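Local coordinates for FACT complex subunit SPT16 (Ashbya gossypii, PDB 6A8M), which probably acts, as a subunit of the histone chaperone FACT, to reorganize nucleosomes during transcription, replication and repair; this chain is the subunit's N-terminal region, with its peptidase-like domain, at residues K180-K194 against L235-F249. Numbering follows the deposited sequence.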
ATOM      1  N   LYS A 180      -7.744   4.368 -14.037  1.00 18.43           N
ATOM      2  CA  LYS A 180      -6.298   4.410 -14.215  1.00 17.27           C
ATOM      3  C   LYS A 180      -5.598   3.662 -13.093  1.00 15.50           C
ATOM      4  O   LYS A 180      -4.668   2.880 -13.332  1.00 15.54           O
ATOM      5  CB  LYS A 180      -5.837   5.866 -14.275  1.00 20.88           C
ATOM      6  CG  LYS A 180      -4.365   6.034 -14.504  1.00 27.91           C
ATOM      7  CD  LYS A 180      -3.944   7.515 -14.578  1.00 32.42           C
ATOM      8  CE  LYS A 180      -4.224   8.277 -13.285  1.00 33.43           C
ATOM      9  NZ  LYS A 180      -3.576   9.641 -13.282  1.00 33.18           N
ATOM     10  N   GLU A 181      -6.046   3.883 -11.857  1.00 12.25           N
ATOM     11  CA  GLU A 181      -5.423   3.230 -10.717  1.00 13.47           C
ATOM     12  C   GLU A 181      -5.576   1.727 -10.800  1.00 13.45           C
ATOM     13  O   GLU A 181      -4.658   0.985 -10.430  1.00 13.28           O
ATOM     14  CB  GLU A 181      -6.052   3.747  -9.432  1.00 14.17           C
ATOM     15  CG  GLU A 181      -5.829   5.246  -9.224  1.00 14.21           C
ATOM     16  CD  GLU A 181      -6.474   5.757  -7.946  1.00 14.41           C
ATOM     17  OE1 GLU A 181      -5.747   6.165  -7.025  1.00 12.78           O
ATOM     18  OE2 GLU A 181      -7.710   5.736  -7.856  1.00 16.47           O
ATOM     19  N   GLN A 182      -6.753   1.254 -11.225  1.00 14.71           N
ATOM     20  CA  GLN A 182      -6.938  -0.186 -11.344  1.00 15.24           C
ATOM     21  C   GLN A 182      -5.963  -0.773 -12.373  1.00 14.15           C
ATOM     22  O   GLN A 182      -5.415  -1.857 -12.153  1.00 15.17           O
ATOM     23  CB  GLN A 182      -8.394  -0.503 -11.688  1.00 16.64           C
ATOM     24  CG  GLN A 182      -9.381  -0.163 -10.542  1.00 12.45           C
ATOM     25  CD  GLN A 182     -10.754  -0.705 -10.820  1.00 15.01           C
ATOM     26  OE1 GLN A 182     -10.898  -1.760 -11.445  1.00 17.74           O
ATOM     27  NE2 GLN A 182     -11.783  -0.007 -10.336  1.00 16.56           N
ATOM     28  N   ALA A 183      -5.670  -0.028 -13.445  1.00 15.32           N
ATOM     29  CA  ALA A 183      -4.689  -0.493 -14.422  1.00 14.88           C
ATOM     30  C   ALA A 183      -3.300  -0.574 -13.797  1.00 14.10           C
ATOM     31  O   ALA A 183      -2.596  -1.576 -13.958  1.00 14.05           O
ATOM     32  CB  ALA A 183      -4.682   0.426 -15.648  1.00 16.27           C
ATOM     33  N   TYR A 184      -2.901   0.451 -13.038  1.00 12.96           N
ATOM     34  CA  TYR A 184      -1.584   0.385 -12.405  1.00 14.36           C
ATOM     35  C   TYR A 184      -1.499  -0.781 -11.430  1.00 13.47           C
ATOM     36  O   TYR A 184      -0.445  -1.420 -11.309  1.00 13.70           O
ATOM     37  CB  TYR A 184      -1.251   1.695 -11.698  1.00 14.64           C
ATOM     38  CG  TYR A 184      -1.179   2.889 -12.628  1.00 13.97           C
ATOM     39  CD1 TYR A 184      -0.700   2.767 -13.942  1.00 17.07           C
ATOM     40  CD2 TYR A 184      -1.568   4.145 -12.179  1.00 14.79           C
ATOM     41  CE1 TYR A 184      -0.648   3.870 -14.780  1.00 18.07           C
ATOM     42  CE2 TYR A 184      -1.496   5.260 -13.001  1.00 17.29           C
ATOM     43  CZ  TYR A 184      -1.038   5.115 -14.299  1.00 20.63           C
ATOM     44  OH  TYR A 184      -0.990   6.228 -15.113  1.00 23.70           O
ATOM     45  N   LEU A 185      -2.589  -1.056 -10.699  1.00 10.94           N
ATOM     46  CA  LEU A 185      -2.601  -2.202  -9.793  1.00 11.07           C
ATOM     47  C   LEU A 185      -2.484  -3.522 -10.550  1.00 14.12           C
ATOM     48  O   LEU A 185      -1.872  -4.474 -10.043  1.00 14.72           O
ATOM     49  CB  LEU A 185      -3.881  -2.198  -8.939  1.00 12.30           C
ATOM     50  CG  LEU A 185      -3.873  -1.109  -7.874  1.00 11.32           C
ATOM     51  CD1 LEU A 185      -5.313  -0.855  -7.419  1.00 11.12           C
ATOM     52  CD2 LEU A 185      -3.054  -1.523  -6.686  1.00 13.14           C
ATOM     53  N   GLN A 186      -3.057  -3.615 -11.755  1.00 13.01           N
ATOM     54  CA  GLN A 186      -2.879  -4.848 -12.519  1.00 15.67           C
ATOM     55  C   GLN A 186      -1.446  -4.981 -13.026  1.00 15.20           C
ATOM     56  O   GLN A 186      -0.887  -6.084 -13.046  1.00 16.19           O
ATOM     57  CB  GLN A 186      -3.886  -4.921 -13.678  1.00 18.56           C
ATOM     58  CG  GLN A 186      -3.728  -6.188 -14.528  1.00 23.27           C
ATOM     59  CD  GLN A 186      -4.079  -7.476 -13.790  1.00 24.07           C
ATOM     60  OE1 GLN A 186      -5.217  -7.966 -13.879  1.00 26.13           O
ATOM     61  NE2 GLN A 186      -3.082  -8.069 -13.105  1.00 19.43           N
ATOM     62  N   VAL A 187      -0.833  -3.873 -13.454  1.00 14.69           N
ATOM     63  CA  VAL A 187       0.563  -3.932 -13.881  1.00 14.29           C
ATOM     64  C   VAL A 187       1.426  -4.380 -12.716  1.00 15.38           C
ATOM     65  O   VAL A 187       2.232  -5.309 -12.837  1.00 15.35           O
ATOM     66  CB  VAL A 187       1.034  -2.568 -14.418  1.00 13.93           C
ATOM     67  CG1 VAL A 187       2.530  -2.605 -14.723  1.00 15.53           C
ATOM     68  CG2 VAL A 187       0.270  -2.180 -15.696  1.00 14.95           C
ATOM     69  N   SER A 188       1.248  -3.725 -11.569  1.00 11.91           N
ATOM     70  CA  SER A 188       2.005  -4.071 -10.369  1.00 10.84           C
ATOM     71  C   SER A 188       1.846  -5.545 -10.024  1.00 11.35           C
ATOM     72  O   SER A 188       2.829  -6.239  -9.715  1.00 14.25           O
ATOM     73  CB  SER A 188       1.523  -3.209  -9.209  1.00 12.29           C
ATOM     74  OG  SER A 188       2.218  -3.566  -8.031  1.00 12.56           O
ATOM     75  N   SER A 189       0.599  -6.032 -10.036  1.00 12.11           N
ATOM     76  CA  SER A 189       0.325  -7.418  -9.672  1.00 12.39           C
ATOM     77  C   SER A 189       0.995  -8.387 -10.635  1.00 14.27           C
ATOM     78  O   SER A 189       1.529  -9.426 -10.212  1.00 15.53           O
ATOM     79  CB  SER A 189      -1.187  -7.680  -9.636  1.00 12.66           C
ATOM     80  OG  SER A 189      -1.809  -6.961  -8.567  1.00 10.98           O
ATOM     81  N   ARG A 190       0.986  -8.073 -11.935  1.00 13.30           N
ATOM     82  CA  ARG A 190       1.681  -8.953 -12.866  1.00 14.31           C
ATOM     83  C   ARG A 190       3.179  -8.917 -12.604  1.00 13.51           C
ATOM     84  O   ARG A 190       3.851  -9.944 -12.690  1.00 15.58           O
ATOM     85  CB  ARG A 190       1.375  -8.578 -14.312  1.00 16.86           C
ATOM     86  CG  ARG A 190       1.980  -9.575 -15.332  1.00 19.37           C
ATOM     87  CD  ARG A 190       1.243 -10.889 -15.301  1.00 23.46           C
ATOM     88  NE  ARG A 190      -0.126 -10.724 -15.792  1.00 30.20           N
ATOM     89  CZ  ARG A 190      -0.463 -10.625 -17.080  1.00 37.22           C
ATOM     90  NH1 ARG A 190       0.462 -10.684 -18.033  1.00 37.66           N
ATOM     91  NH2 ARG A 190      -1.736 -10.470 -17.424  1.00 41.55           N
ATOM     92  N   GLY A 191       3.706  -7.752 -12.215  1.00 12.29           N
ATOM     93  CA  GLY A 191       5.085  -7.706 -11.750  1.00 12.38           C
ATOM     94  C   GLY A 191       5.327  -8.618 -10.559  1.00 13.17           C
ATOM     95  O   GLY A 191       6.300  -9.371 -10.528  1.00 14.13           O
ATOM     96  N   SER A 192       4.433  -8.577  -9.564  1.00 12.55           N
ATOM     97  CA  SER A 192       4.587  -9.476  -8.419  1.00 13.90           C
ATOM     98  C   SER A 192       4.608 -10.934  -8.864  1.00 12.60           C
ATOM     99  O   SER A 192       5.403 -11.731  -8.353  1.00 12.91           O
ATOM    100  CB  SER A 192       3.470  -9.241  -7.408  1.00 11.65           C
ATOM    101  OG  SER A 192       3.660  -8.000  -6.756  1.00 11.34           O
ATOM    102  N   ASP A 193       3.706 -11.307  -9.779  1.00 12.42           N
ATOM    103  CA  ASP A 193       3.711 -12.643 -10.370  1.00 14.20           C
ATOM    104  C   ASP A 193       5.083 -13.010 -10.926  1.00 15.26           C
ATOM    105  O   ASP A 193       5.573 -14.122 -10.706  1.00 16.19           O
ATOM    106  CB  ASP A 193       2.694 -12.732 -11.514  1.00 15.17           C
ATOM    107  CG  ASP A 193       1.256 -12.902 -11.057  1.00 15.78           C
ATOM    108  OD1 ASP A 193       1.001 -13.187  -9.867  1.00 16.27           O
ATOM    109  OD2 ASP A 193       0.382 -12.756 -11.941  1.00 16.75           O
ATOM    110  N   LYS A 194       5.701 -12.101 -11.693  1.00 14.46           N
ATOM    111  CA  LYS A 194       6.970 -12.427 -12.344  1.00 15.49           C
ATOM    112  C   LYS A 194       8.059 -12.697 -11.320  1.00 15.47           C
ATOM    113  O   LYS A 194       8.884 -13.596 -11.507  1.00 17.85           O
ATOM    114  CB  LYS A 194       7.424 -11.290 -13.252  1.00 17.89           C
ATOM    115  CG  LYS A 194       6.534 -11.058 -14.442  1.00 20.95           C
ATOM    116  CD  LYS A 194       6.472 -12.299 -15.288  1.00 26.93           C
ATOM    117  CE  LYS A 194       6.117 -11.942 -16.690  1.00 32.56           C
ATOM    118  NZ  LYS A 194       6.233 -13.150 -17.551  1.00 36.83           N
ATOM    119  N   LEU A 235       9.756  -7.213 -20.058  1.00 26.37           N
ATOM    120  CA  LEU A 235       8.423  -7.438 -19.529  1.00 25.14           C
ATOM    121  C   LEU A 235       7.369  -6.617 -20.249  1.00 27.06           C
ATOM    122  O   LEU A 235       6.180  -6.873 -20.052  1.00 27.69           O
ATOM    123  CB  LEU A 235       8.370  -7.095 -18.045  1.00 23.75           C
ATOM    124  CG  LEU A 235       9.231  -7.926 -17.100  1.00 23.90           C
ATOM    125  CD1 LEU A 235       9.050  -7.436 -15.694  1.00 23.24           C
ATOM    126  CD2 LEU A 235       8.857  -9.389 -17.222  1.00 25.66           C
ATOM    127  N   SER A 236       7.771  -5.639 -21.054  1.00 26.50           N
ATOM    128  CA  SER A 236       6.794  -4.727 -21.640  1.00 28.28           C
ATOM    129  C   SER A 236       5.679  -5.424 -22.409  1.00 31.43           C
ATOM    130  O   SER A 236       4.522  -4.987 -22.282  1.00 27.84           O
ATOM    131  CB  SER A 236       7.501  -3.709 -22.533  1.00 28.21           C
ATOM    132  OG  SER A 236       8.469  -3.012 -21.795  1.00 28.93           O
ATOM    133  N   PRO A 237       5.924  -6.484 -23.192  1.00 32.63           N
ATOM    134  CA  PRO A 237       4.796  -7.125 -23.888  1.00 34.15           C
ATOM    135  C   PRO A 237       3.752  -7.698 -22.949  1.00 32.52           C
ATOM    136  O   PRO A 237       2.573  -7.764 -23.323  1.00 34.78           O
ATOM    137  CB  PRO A 237       5.470  -8.225 -24.725  1.00 37.26           C
ATOM    138  CG  PRO A 237       6.835  -8.402 -24.115  1.00 38.13           C
ATOM    139  CD  PRO A 237       7.217  -7.053 -23.619  1.00 34.66           C
ATOM    140  N   GLU A 238       4.135  -8.126 -21.749  1.00 28.35           N
ATOM    141  CA  GLU A 238       3.124  -8.588 -20.815  1.00 27.49           C
ATOM    142  C   GLU A 238       2.440  -7.420 -20.126  1.00 28.20           C
ATOM    143  O   GLU A 238       1.260  -7.527 -19.768  1.00 29.15           O
ATOM    144  CB  GLU A 238       3.729  -9.507 -19.757  1.00 30.01           C
ATOM    145  CG  GLU A 238       4.149 -10.860 -20.246  1.00 34.31           C
ATOM    146  CD  GLU A 238       3.929 -11.925 -19.206  1.00 38.76           C
ATOM    147  OE1 GLU A 238       2.986 -11.789 -18.387  1.00 39.49           O
ATOM    148  OE2 GLU A 238       4.698 -12.902 -19.197  1.00 40.66           O
ATOM    149  N   LEU A 239       3.168  -6.318 -19.920  1.00 22.57           N
ATOM    150  CA  LEU A 239       2.727  -5.260 -19.017  1.00 20.38           C
ATOM    151  C   LEU A 239       2.142  -4.039 -19.720  1.00 22.34           C
ATOM    152  O   LEU A 239       1.231  -3.409 -19.167  1.00 20.92           O
ATOM    153  CB  LEU A 239       3.887  -4.809 -18.124  1.00 19.56           C
ATOM    154  CG  LEU A 239       4.551  -5.892 -17.269  1.00 18.00           C
ATOM    155  CD1 LEU A 239       5.544  -5.245 -16.315  1.00 18.10           C
ATOM    156  CD2 LEU A 239       3.529  -6.689 -16.488  1.00 18.20           C
ATOM    157  N   THR A 240       2.651  -3.670 -20.894  1.00 22.07           N
ATOM    158  CA  THR A 240       2.109  -2.508 -21.592  1.00 23.93           C
ATOM    159  C   THR A 240       0.619  -2.645 -21.901  1.00 22.72           C
ATOM    160  O   THR A 240      -0.103  -1.643 -21.748  1.00 24.25           O
ATOM    161  CB  THR A 240       2.903  -2.224 -22.880  1.00 25.27           C
ATOM    162  OG1 THR A 240       4.118  -1.519 -22.586  1.00 23.44           O
ATOM    163  CG2 THR A 240       2.074  -1.361 -23.822  1.00 26.11           C
ATOM    164  N   PRO A 241       0.087  -3.807 -22.294  1.00 23.85           N
ATOM    165  CA  PRO A 241      -1.369  -3.887 -22.517  1.00 24.31           C
ATOM    166  C   PRO A 241      -2.195  -3.743 -21.243  1.00 22.96           C
ATOM    167  O   PRO A 241      -3.401  -3.483 -21.334  1.00 22.39           O
ATOM    168  CB  PRO A 241      -1.557  -5.266 -23.165  1.00 26.91           C
ATOM    169  CG  PRO A 241      -0.316  -6.032 -22.856  1.00 27.28           C
ATOM    170  CD  PRO A 241       0.776  -5.023 -22.782  1.00 26.19           C
ATOM    171  N   LEU A 242      -1.595  -3.904 -20.064  1.00 20.63           N
ATOM    172  CA  LEU A 242      -2.300  -3.679 -18.817  1.00 19.36           C
ATOM    173  C   LEU A 242      -2.237  -2.228 -18.352  1.00 19.90           C
ATOM    174  O   LEU A 242      -2.965  -1.859 -17.424  1.00 19.02           O
ATOM    175  CB  LEU A 242      -1.725  -4.593 -17.733  1.00 20.36           C
ATOM    176  CG  LEU A 242      -1.662  -6.095 -18.038  1.00 18.96           C
ATOM    177  CD1 LEU A 242      -0.828  -6.854 -16.982  1.00 17.49           C
ATOM    178  CD2 LEU A 242      -3.049  -6.719 -18.180  1.00 23.03           C
ATOM    179  N   CYS A 243      -1.386  -1.404 -18.959  1.00 19.43           N
ATOM    180  CA  CYS A 243      -1.337   0.006 -18.621  1.00 21.31           C
ATOM    181  C   CYS A 243      -2.562   0.719 -19.182  1.00 22.41           C
ATOM    182  O   CYS A 243      -3.240   0.199 -20.067  1.00 22.82           O
ATOM    183  CB  CYS A 243      -0.065   0.645 -19.178  1.00 20.44           C
ATOM    184  SG  CYS A 243       1.451   0.042 -18.411  1.00 21.34           S
ATOM    185  N   PRO A 244      -2.863   1.918 -18.687  1.00 20.10           N
ATOM    186  CA  PRO A 244      -4.007   2.661 -19.224  1.00 23.09           C
ATOM    187  C   PRO A 244      -3.862   2.958 -20.708  1.00 24.81           C
ATOM    188  O   PRO A 244      -2.777   2.877 -21.294  1.00 23.60           O
ATOM    189  CB  PRO A 244      -4.011   3.956 -18.398  1.00 22.16           C
ATOM    190  CG  PRO A 244      -3.331   3.619 -17.158  1.00 21.10           C
ATOM    191  CD  PRO A 244      -2.285   2.587 -17.512  1.00 18.90           C
ATOM    192  N   LYS A 245      -4.995   3.307 -21.321  1.00 26.75           N
ATOM    193  CA  LYS A 245      -5.003   3.715 -22.720  1.00 29.64           C
ATOM    194  C   LYS A 245      -4.051   4.884 -22.935  1.00 28.24           C
ATOM    195  O   LYS A 245      -4.048   5.846 -22.161  1.00 28.49           O
ATOM    196  CB  LYS A 245      -6.415   4.098 -23.157  1.00 32.41           C
ATOM    197  N   GLY A 246      -3.224   4.784 -23.973  1.00 29.07           N
ATOM    198  CA  GLY A 246      -2.248   5.809 -24.283  1.00 30.14           C
ATOM    199  C   GLY A 246      -0.961   5.746 -23.483  1.00 28.25           C
ATOM    200  O   GLY A 246      -0.095   6.609 -23.673  1.00 30.56           O
ATOM    201  N   GLU A 247      -0.812   4.770 -22.590  1.00 25.42           N
ATOM    202  CA  GLU A 247       0.378   4.613 -21.763  1.00 23.13           C
ATOM    203  C   GLU A 247       1.085   3.308 -22.086  1.00 25.88           C
ATOM    204  O   GLU A 247       0.445   2.298 -22.385  1.00 28.02           O
ATOM    205  CB  GLU A 247       0.031   4.599 -20.261  1.00 23.12           C
ATOM    206  CG  GLU A 247      -0.228   5.943 -19.644  1.00 27.09           C
ATOM    207  CD  GLU A 247      -0.248   5.886 -18.119  1.00 29.35           C
ATOM    208  OE1 GLU A 247       0.653   5.262 -17.512  1.00 30.80           O
ATOM    209  OE2 GLU A 247      -1.166   6.470 -17.527  1.00 30.63           O
ATOM    210  N   LYS A 248       2.411   3.331 -21.979  1.00 26.95           N
ATOM    211  CA  LYS A 248       3.264   2.161 -22.111  1.00 24.40           C
ATOM    212  C   LYS A 248       3.924   1.851 -20.772  1.00 22.12           C
ATOM    213  O   LYS A 248       4.032   2.715 -19.902  1.00 22.95           O
ATOM    214  CB  LYS A 248       4.348   2.382 -23.172  1.00 24.99           C
ATOM    215  N   PHE A 249       4.387   0.611 -20.621  1.00 22.41           N
ATOM    216  CA  PHE A 249       5.137   0.249 -19.422  1.00 22.81           C
ATOM    217  C   PHE A 249       6.439   1.041 -19.363  1.00 25.03           C
ATOM    218  O   PHE A 249       7.173   1.125 -20.355  1.00 25.86           O
ATOM    219  CB  PHE A 249       5.426  -1.253 -19.409  1.00 21.81           C
ATOM    220  CG  PHE A 249       6.290  -1.705 -18.242  1.00 19.74           C
ATOM    221  CD1 PHE A 249       5.875  -1.519 -16.940  1.00 17.80           C
ATOM    222  CD2 PHE A 249       7.502  -2.334 -18.466  1.00 22.36           C
ATOM    223  CE1 PHE A 249       6.663  -1.926 -15.859  1.00 17.88           C
ATOM    224  CE2 PHE A 249       8.292  -2.764 -17.400  1.00 21.35           C
ATOM    225  CZ  PHE A 249       7.884  -2.562 -16.105  1.00 18.75           C
TER
HETATM  226  O   HOH W   1      -0.961  -8.848 -20.369  1.00 33.85           O
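Val-187 and Leu-242 form the apolar core where helix 179-208 meets 235-249: Val-187 CG2 lies 3.7 Å from Leu-242 CB and also touches Cys-243 SG, while CG1 is directed to Phe-249. A branched, compact residue suits this spot, since each methyl meets different neighbours; Leu-242 CD2 reaches on to Gln-186 CG. One turn earlier, the small Ala-183 lets the chain come close, its CB 3.4 Å from Leu-242 O, and the rigid Pro-244 ring fits against it and Tyr-184, whose CE1 is 3.4 Å from Pro-244 CD.

Polar contacts hold both ends. Tyr-184 OH donates to Glu-247 OE2, the carboxylate lying at the ring's edge; the modelled 2.4 Å is shorter than a normal hydrogen bond, so its exact length is doubtful. Glu-247 OE1 also salt-bridges Lys-296. Arg-190, CG anti to the backbone N (chi1 -174°), bends at chi2 and chi3 to send NH1 to the anti side of Glu-238 OE1, a 2.8 Å salt bridge tilted from the guanidinium plane, with the two groups' planes 55° apart. Its long chain also offers CG to Leu-239 CD2, and Leu-242 CD1 gives apolar cover over the centre of one guanidinium face, 3.7 Å above the plane. A leucine in place of Arg-190 would probably leave Glu-238 OE1 without its guanidinium partner. Lys-194 brings a second opposite charge to Glu-238, but NZ and OE2 are modelled too close, so this arm is doubtful.

The Pro-244 to Glu-247 type II turn, with Gly-246 at positive phi, brings Glu-247 back to the helix. The contact thus clamps a helical turn and loop of the M24 peptidase-like domain onto the long helix, whose Ser-188 and Ser-192 hydrogen-bond to Ser-300 on strand 298-308 of that fold.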